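Local coordinates for multiple antibiotic resistance protein MarR (Escherichia coli, PDB 1JGS), which represses the marRAB operon, which is involved in activating antibiotic-resistance and oxidative-stress genes, by binding the marO operator as a winged-helix transcription factor, at residues G63-T66 and R67-R71; Q111-H114 and Q115-K119. All blocks are in the same frame, centred on the assembly; numbering follows the deposited sequence.

Interaction 1 (G63-T66 and R67-R71); sequences GALT and RMLDR. With SAL (2-hydroxybenzoic acid), chain C; SAL (2-hydroxybenzoic acid), chain B.
Gly63 and Arg67, one helical turn apart, are joined by one of the i to i+4 backbone hydrogen bonds that run through this part of helix 62-74. Arg67 N bonds to Gly63 O, Met68 N to Ala64 O and Asp70 N to Thr66 O; Leu69 N meets Leu65 O at 2.6 Å, nearly in line with the carbonyl. Arg67 bends at chi3 (-58°) and folds back over the preceding turn, laying one guanidinium face over Ala64 CA, while its NH2 forms a salt bridge with Asp61 of the second subunit. Apolar contact is slight and local: Leu65 CG lies 4.1 Å from Leu69 CD1, the two side chains crossing at a slant.

Two salicylates (2-hydroxybenzoic acid) bind on different flanks of the helix. Thr66 OG1 accepts a hydrogen bond from O2 of the chain B salicylate at 2.9 Å and is also bonded to Leu62 O, while Leu69 CD1 lies 3.9 Å from the carboxylate atom O2'. With CG anti to N (chi1 165°) and two further bends, Met68 brings CE to 3.6 Å from C1 of the chain C salicylate. In this winged helix-turn-helix domain, helix 62-74 is the recognition helix: Met68 packs on helix 34-46, Leu65 and Leu69 on helix 51-58, and Asp70 makes a weak, long ion pair with Arg80 of strand 78-82.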
ATOM      1  N   GLY A  63     -11.307   1.746 -13.254  1.00 42.69           N
ATOM      2  CA  GLY A  63     -12.707   2.035 -12.996  1.00 42.69           C
ATOM      3  C   GLY A  63     -12.938   2.804 -11.709  1.00 42.69           C
ATOM      4  O   GLY A  63     -13.725   3.752 -11.671  1.00 42.69           O
ATOM      5  N   ALA A  64     -12.241   2.407 -10.651  1.00 34.08           N
ATOM      6  CA  ALA A  64     -12.398   3.052  -9.352  1.00 34.08           C
ATOM      7  C   ALA A  64     -11.754   4.429  -9.342  1.00 34.08           C
ATOM      8  O   ALA A  64     -12.127   5.285  -8.544  1.00 34.08           O
ATOM      9  CB  ALA A  64     -11.786   2.186  -8.268  1.00 29.39           C
ATOM     10  N   LEU A  65     -10.787   4.637 -10.232  1.00 36.90           N
ATOM     11  CA  LEU A  65     -10.094   5.915 -10.321  1.00 36.90           C
ATOM     12  C   LEU A  65     -11.009   6.945 -10.971  1.00 36.90           C
ATOM     13  O   LEU A  65     -11.132   8.082 -10.494  1.00 36.90           O
ATOM     14  CB  LEU A  65      -8.815   5.768 -11.149  1.00 46.47           C
ATOM     15  CG  LEU A  65      -7.954   7.034 -11.166  1.00 46.47           C
ATOM     16  CD1 LEU A  65      -7.429   7.268  -9.765  1.00 46.47           C
ATOM     17  CD2 LEU A  65      -6.809   6.896 -12.156  1.00 46.47           C
ATOM     18  N   THR A  66     -11.652   6.523 -12.054  1.00 33.18           N
ATOM     19  CA  THR A  66     -12.571   7.355 -12.812  1.00 33.18           C
ATOM     20  C   THR A  66     -13.681   7.867 -11.922  1.00 33.18           C
ATOM     21  O   THR A  66     -13.995   9.058 -11.932  1.00 33.18           O
ATOM     22  CB  THR A  66     -13.218   6.558 -13.970  1.00 64.50           C
ATOM     23  OG1 THR A  66     -12.209   5.824 -14.674  1.00 64.50           O
ATOM     24  CG2 THR A  66     -13.919   7.501 -14.940  1.00 64.50           C
ATOM     25  N   ARG A  67     -14.291   6.961 -11.162  1.00 32.09           N
ATOM     26  CA  ARG A  67     -15.368   7.353 -10.256  1.00 32.09           C
ATOM     27  C   ARG A  67     -14.765   8.259  -9.200  1.00 32.09           C
ATOM     28  O   ARG A  67     -15.359   9.249  -8.811  1.00 32.09           O
ATOM     29  CB  ARG A  67     -16.012   6.124  -9.585  1.00 47.77           C
ATOM     30  CG  ARG A  67     -16.673   5.153 -10.551  1.00 47.77           C
ATOM     31  CD  ARG A  67     -17.718   4.277  -9.856  1.00 47.77           C
ATOM     32  NE  ARG A  67     -17.171   3.498  -8.748  1.00 47.77           N
ATOM     33  CZ  ARG A  67     -16.384   2.435  -8.893  1.00 47.77           C
ATOM     34  NH1 ARG A  67     -16.040   2.010 -10.103  1.00 47.77           N
ATOM     35  NH2 ARG A  67     -15.939   1.792  -7.823  1.00 47.77           N
ATOM     36  N   MET A  68     -13.571   7.905  -8.746  1.00 37.17           N
ATOM     37  CA  MET A  68     -12.856   8.688  -7.742  1.00 37.17           C
ATOM     38  C   MET A  68     -12.606  10.115  -8.248  1.00 37.17           C
ATOM     39  O   MET A  68     -12.868  11.099  -7.544  1.00 37.17           O
ATOM     40  CB  MET A  68     -11.510   8.022  -7.426  1.00 41.38           C
ATOM     41  CG  MET A  68     -10.526   8.916  -6.683  1.00 41.38           C
ATOM     42  SD  MET A  68     -11.055   9.262  -5.014  1.00 41.38           S
ATOM     43  CE  MET A  68     -10.248   7.866  -4.140  1.00 41.38           C
ATOM     44  N   LEU A  69     -12.090  10.225  -9.468  1.00 30.84           N
ATOM     45  CA  LEU A  69     -11.806  11.539 -10.020  1.00 30.84           C
ATOM     46  C   LEU A  69     -13.097  12.357 -10.143  1.00 30.84           C
ATOM     47  O   LEU A  69     -13.109  13.561  -9.852  1.00 30.84           O
ATOM     48  CB  LEU A  69     -11.084  11.396 -11.363  1.00 25.28           C
ATOM     49  CG  LEU A  69      -9.620  10.908 -11.283  1.00 25.28           C
ATOM     50  CD1 LEU A  69      -9.055  10.717 -12.687  1.00 25.28           C
ATOM     51  CD2 LEU A  69      -8.756  11.941 -10.554  1.00 25.28           C
ATOM     52  N   ASP A  70     -14.190  11.697 -10.533  1.00 31.28           N
ATOM     53  CA  ASP A  70     -15.471  12.392 -10.665  1.00 31.28           C
ATOM     54  C   ASP A  70     -15.941  12.850  -9.293  1.00 31.28           C
ATOM     55  O   ASP A  70     -16.441  13.957  -9.153  1.00 31.28           O
ATOM     56  CB  ASP A  70     -16.539  11.495 -11.300  1.00 35.21           C
ATOM     57  CG  ASP A  70     -16.494  11.503 -12.836  1.00 35.21           C
ATOM     58  OD1 ASP A  70     -15.722  12.290 -13.439  1.00 35.21           O
ATOM     59  OD2 ASP A  70     -17.254  10.718 -13.442  1.00 35.21           O
ATOM     60  N   ARG A  71     -15.797  12.011  -8.274  1.00 31.46           N
ATOM     61  CA  ARG A  71     -16.218  12.432  -6.943  1.00 31.46           C
ATOM     62  C   ARG A  71     -15.385  13.643  -6.516  1.00 31.46           C
ATOM     63  O   ARG A  71     -15.907  14.597  -5.945  1.00 31.46           O
ATOM     64  CB  ARG A  71     -16.044  11.298  -5.925  1.00 37.99           C
ATOM     65  CG  ARG A  71     -16.344  11.678  -4.474  1.00 37.99           C
ATOM     66  CD  ARG A  71     -17.725  12.331  -4.326  1.00 37.99           C
ATOM     67  NE  ARG A  71     -18.827  11.469  -4.766  1.00 37.99           N
ATOM     68  CZ  ARG A  71     -19.251  10.395  -4.106  1.00 37.99           C
ATOM     69  NH1 ARG A  71     -18.664  10.039  -2.967  1.00 37.99           N
ATOM     70  NH2 ARG A  71     -20.268   9.681  -4.573  1.00 37.99           N
TER
HETATM   71  C1' SAL C 257     -14.268   7.536  -3.558  1.00 42.17           C
HETATM   72  O1' SAL C 257     -14.504   8.521  -2.700  1.00 42.17           O
HETATM   73  O2' SAL C 257     -14.759   7.548  -4.723  1.00 42.17           O
HETATM   74  C1  SAL C 257     -13.405   6.448  -3.050  1.00 42.17           C
HETATM   75  C2  SAL C 257     -13.069   5.306  -3.906  1.00 42.17           C
HETATM   76  C3  SAL C 257     -12.237   4.248  -3.427  1.00 42.17           C
HETATM   77  C4  SAL C 257     -11.722   4.274  -2.119  1.00 42.17           C
HETATM   78  C5  SAL C 257     -12.086   5.510  -1.184  1.00 42.17           C
HETATM   79  C6  SAL C 257     -12.897   6.512  -1.710  1.00 42.17           C
HETATM   80  O2  SAL C 257     -13.526   5.186  -5.199  1.00 42.17           O
HETATM   81  C1' SAL B 256     -10.820  10.419 -16.940  1.00 44.77           C
HETATM   82  O1' SAL B 256     -10.970  11.546 -17.627  1.00 44.77           O
HETATM   83  O2' SAL B 256     -11.349  10.277 -15.829  1.00 44.77           O
HETATM   84  C1  SAL B 256      -9.996   9.367 -17.572  1.00 44.77           C
HETATM   85  C2  SAL B 256      -9.776   8.102 -16.887  1.00 44.77           C
HETATM   86  C3  SAL B 256      -8.989   7.078 -17.467  1.00 44.77           C
HETATM   87  C4  SAL B 256      -8.399   7.254 -18.716  1.00 44.77           C
HETATM   88  C5  SAL B 256      -8.622   8.616 -19.483  1.00 44.77           C
HETATM   89  C6  SAL B 256      -9.403   9.589 -18.868  1.00 44.77           C
HETATM   90  O2  SAL B 256     -10.307   7.832 -15.666  1.00 44.77           O

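Interaction 2 (Q111-H114 and Q115-K119)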
ATOM      1  N   GLN A 111       1.402  15.564  11.526  1.00 73.12           N
ATOM      2  CA  GLN A 111       1.708  15.957  12.903  1.00 73.12           C
ATOM      3  C   GLN A 111       1.259  14.927  13.939  1.00 73.12           C
ATOM      4  O   GLN A 111       1.771  14.911  15.057  1.00 73.12           O
ATOM      5  CB  GLN A 111       1.061  17.308  13.220  1.00 96.60           C
ATOM      6  CG  GLN A 111       1.642  18.473  12.440  1.00 96.60           C
ATOM      7  CD  GLN A 111       0.822  19.747  12.578  1.00 96.60           C
ATOM      8  OE1 GLN A 111       1.173  20.789  12.021  1.00 96.60           O
ATOM      9  NE2 GLN A 111      -0.281  19.666  13.317  1.00 96.60           N
ATOM     10  N   ASP A 112       0.301  14.079  13.571  1.00 69.89           N
ATOM     11  CA  ASP A 112      -0.201  13.050  14.480  1.00 69.89           C
ATOM     12  C   ASP A 112       0.551  11.740  14.311  1.00 69.89           C
ATOM     13  O   ASP A 112       0.772  11.014  15.281  1.00 69.89           O
ATOM     14  CB  ASP A 112      -1.691  12.794  14.244  1.00 86.01           C
ATOM     15  CG  ASP A 112      -2.560  13.955  14.670  1.00 86.01           C
ATOM     16  OD1 ASP A 112      -3.798  13.815  14.599  1.00 86.01           O
ATOM     17  OD2 ASP A 112      -2.013  15.004  15.074  1.00 86.01           O
ATOM     18  N   LEU A 113       0.927  11.434  13.074  1.00 80.62           N
ATOM     19  CA  LEU A 113       1.657  10.208  12.786  1.00 80.62           C
ATOM     20  C   LEU A 113       3.029  10.258  13.427  1.00 80.62           C
ATOM     21  O   LEU A 113       3.404   9.369  14.187  1.00 80.62           O
ATOM     22  CB  LEU A 113       1.814  10.016  11.275  1.00 80.69           C
ATOM     23  CG  LEU A 113       0.628   9.442  10.502  1.00 80.69           C
ATOM     24  CD1 LEU A 113       0.932   9.462   9.006  1.00 80.69           C
ATOM     25  CD2 LEU A 113       0.359   8.020  10.970  1.00 80.69           C
ATOM     26  N   HIS A 114       3.774  11.310  13.114  1.00 76.91           N
ATOM     27  CA  HIS A 114       5.111  11.483  13.655  1.00 76.91           C
ATOM     28  C   HIS A 114       5.093  11.133  15.132  1.00 76.91           C
ATOM     29  O   HIS A 114       5.907  10.337  15.598  1.00 76.91           O
ATOM     30  CB  HIS A 114       5.570  12.932  13.476  1.00119.42           C
ATOM     31  CG  HIS A 114       7.015  13.151  13.803  1.00119.42           C
ATOM     32  ND1 HIS A 114       7.570  12.784  15.009  1.00119.42           N
ATOM     33  CD2 HIS A 114       8.016  13.710  13.082  1.00119.42           C
ATOM     34  CE1 HIS A 114       8.852  13.107  15.018  1.00119.42           C
ATOM     35  NE2 HIS A 114       9.147  13.670  13.861  1.00119.42           N
ATOM     36  N   GLN A 115       4.151  11.725  15.860  1.00 79.07           N
ATOM     37  CA  GLN A 115       4.021  11.479  17.291  1.00 79.07           C
ATOM     38  C   GLN A 115       3.706  10.015  17.563  1.00 79.07           C
ATOM     39  O   GLN A 115       4.495   9.313  18.194  1.00 79.07           O
ATOM     40  CB  GLN A 115       2.913  12.351  17.882  1.00 96.87           C
ATOM     41  CG  GLN A 115       3.058  13.828  17.569  1.00 96.87           C
ATOM     42  CD  GLN A 115       4.411  14.382  17.972  1.00 96.87           C
ATOM     43  OE1 GLN A 115       4.819  14.273  19.129  1.00 96.87           O
ATOM     44  NE2 GLN A 115       5.116  14.985  17.017  1.00 96.87           N
ATOM     45  N   GLU A 116       2.557   9.556  17.080  1.00 53.54           N
ATOM     46  CA  GLU A 116       2.143   8.174  17.296  1.00 53.54           C
ATOM     47  C   GLU A 116       3.182   7.127  16.927  1.00 53.54           C
ATOM     48  O   GLU A 116       3.412   6.188  17.692  1.00 53.54           O
ATOM     49  CB  GLU A 116       0.843   7.881  16.546  1.00 88.00           C
ATOM     50  CG  GLU A 116      -0.408   8.356  17.268  1.00 88.00           C
ATOM     51  CD  GLU A 116      -0.443   7.901  18.713  1.00 88.00           C
ATOM     52  OE1 GLU A 116       0.149   8.594  19.567  1.00 88.00           O
ATOM     53  OE2 GLU A 116      -1.050   6.843  18.989  1.00 88.00           O
ATOM     54  N   LEU A 117       3.804   7.281  15.761  1.00 72.38           N
ATOM     55  CA  LEU A 117       4.818   6.336  15.298  1.00 72.38           C
ATOM     56  C   LEU A 117       6.062   6.383  16.170  1.00 72.38           C
ATOM     57  O   LEU A 117       6.683   5.356  16.459  1.00 72.38           O
ATOM     58  CB  LEU A 117       5.230   6.653  13.854  1.00 59.40           C
ATOM     59  CG  LEU A 117       4.200   6.494  12.740  1.00 59.40           C
ATOM     60  CD1 LEU A 117       4.813   6.910  11.409  1.00 59.40           C
ATOM     61  CD2 LEU A 117       3.736   5.045  12.699  1.00 59.40           C
ATOM     62  N   THR A 118       6.417   7.594  16.579  1.00 64.43           N
ATOM     63  CA  THR A 118       7.596   7.841  17.395  1.00 64.43           C
ATOM     64  C   THR A 118       7.296   7.786  18.890  1.00 64.43           C
ATOM     65  O   THR A 118       8.206   7.878  19.704  1.00 64.43           O
ATOM     66  CB  THR A 118       8.193   9.230  17.024  1.00 67.40           C
ATOM     67  OG1 THR A 118       8.954   9.112  15.816  1.00 67.40           O
ATOM     68  CG2 THR A 118       9.068   9.782  18.128  1.00 67.40           C
ATOM     69  N   LYS A 119       6.025   7.611  19.245  1.00 52.23           N
ATOM     70  CA  LYS A 119       5.603   7.590  20.647  1.00 52.23           C
ATOM     71  C   LYS A 119       6.465   6.759  21.595  1.00 52.23           C
ATOM     72  O   LYS A 119       6.672   7.149  22.744  1.00 52.23           O
ATOM     73  CB  LYS A 119       4.150   7.116  20.770  1.00 85.46           C
ATOM     74  CG  LYS A 119       3.944   5.617  20.554  1.00 85.46           C
ATOM     75  CD  LYS A 119       2.511   5.211  20.897  1.00 85.46           C
ATOM     76  CE  LYS A 119       2.249   3.729  20.650  1.00 85.46           C
ATOM     77  NZ  LYS A 119       0.843   3.366  20.990  1.00 85.46           N
TER
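His114 and Gln115 show how neighbouring polar side chains can lie close on a helix without bonding: the side chains run at a slant to each other, with the imidazole and amide planes 14° apart, and the nearest approach of Gln115 NE2 to the ring, 3.9 Å to His114 ND1, is a van der Waals contact. On the next turn, Thr118 lies alongside His114 and points the same way, its OG1 4.0 Å from ND1 and at an oblique position relative to the ring.

The backbone spaces these residues along the helix. Leu117 N reaches Leu113 O at 2.6 Å in a nearly straight bond (172°), Glu116 N is bonded to Asp112 O at 2.9 Å, and Thr118 N to His114 O at 3.0 Å. Gln115 has its CG beside the backbone N (chi1 -53°), and this torsion together with a bend at chi2 turns the chain back along the preceding turn, where CG meets Gln111 O. On the buried flank, Leu113 CB and Leu117 CD1 meet at 4.3 Å.

Farther out, Leu113 packs on Leu22 and Tyr26 of helix 8-27, and Asp112 and Glu116 also touch Tyr26. Leu117 and Thr118 rest on Leu8 of the second subunit, placing this end of helix 96-118 in the dimerisation region. Thr118 O accepts a hydrogen bond from Thr122 OG1 farther along the chain. The chemistry is therefore divided: main-chain bonds fix the turn, the leucines pack on leucine and tyrosine side chains, and His114 makes van der Waals contact with Gln115 and, one turn on, with Thr118, without a direct polar bond between those side chains.

From the N terminus, the chain passes through helices 8-27, 34-46 and 51-58 before reaching interaction 1 on helix 62-74. It then forms the wing strands 78-82 and 90-94 and enters helix 96-118, whose final turns hold interaction 2. Each contact closes just a helical turn; they occur in series, neither nesting nor crossing. Their centres are 31 Å apart, on opposite sides of the chain's centre, and their nearest atoms remain about 17 Å apart. Interaction 1 belongs to the DNA-binding domain and interaction 2 to the dimerisation region with helix 8-27, yet both touch the second subunit, a worked example of local helical order serving distant parts of one dimer.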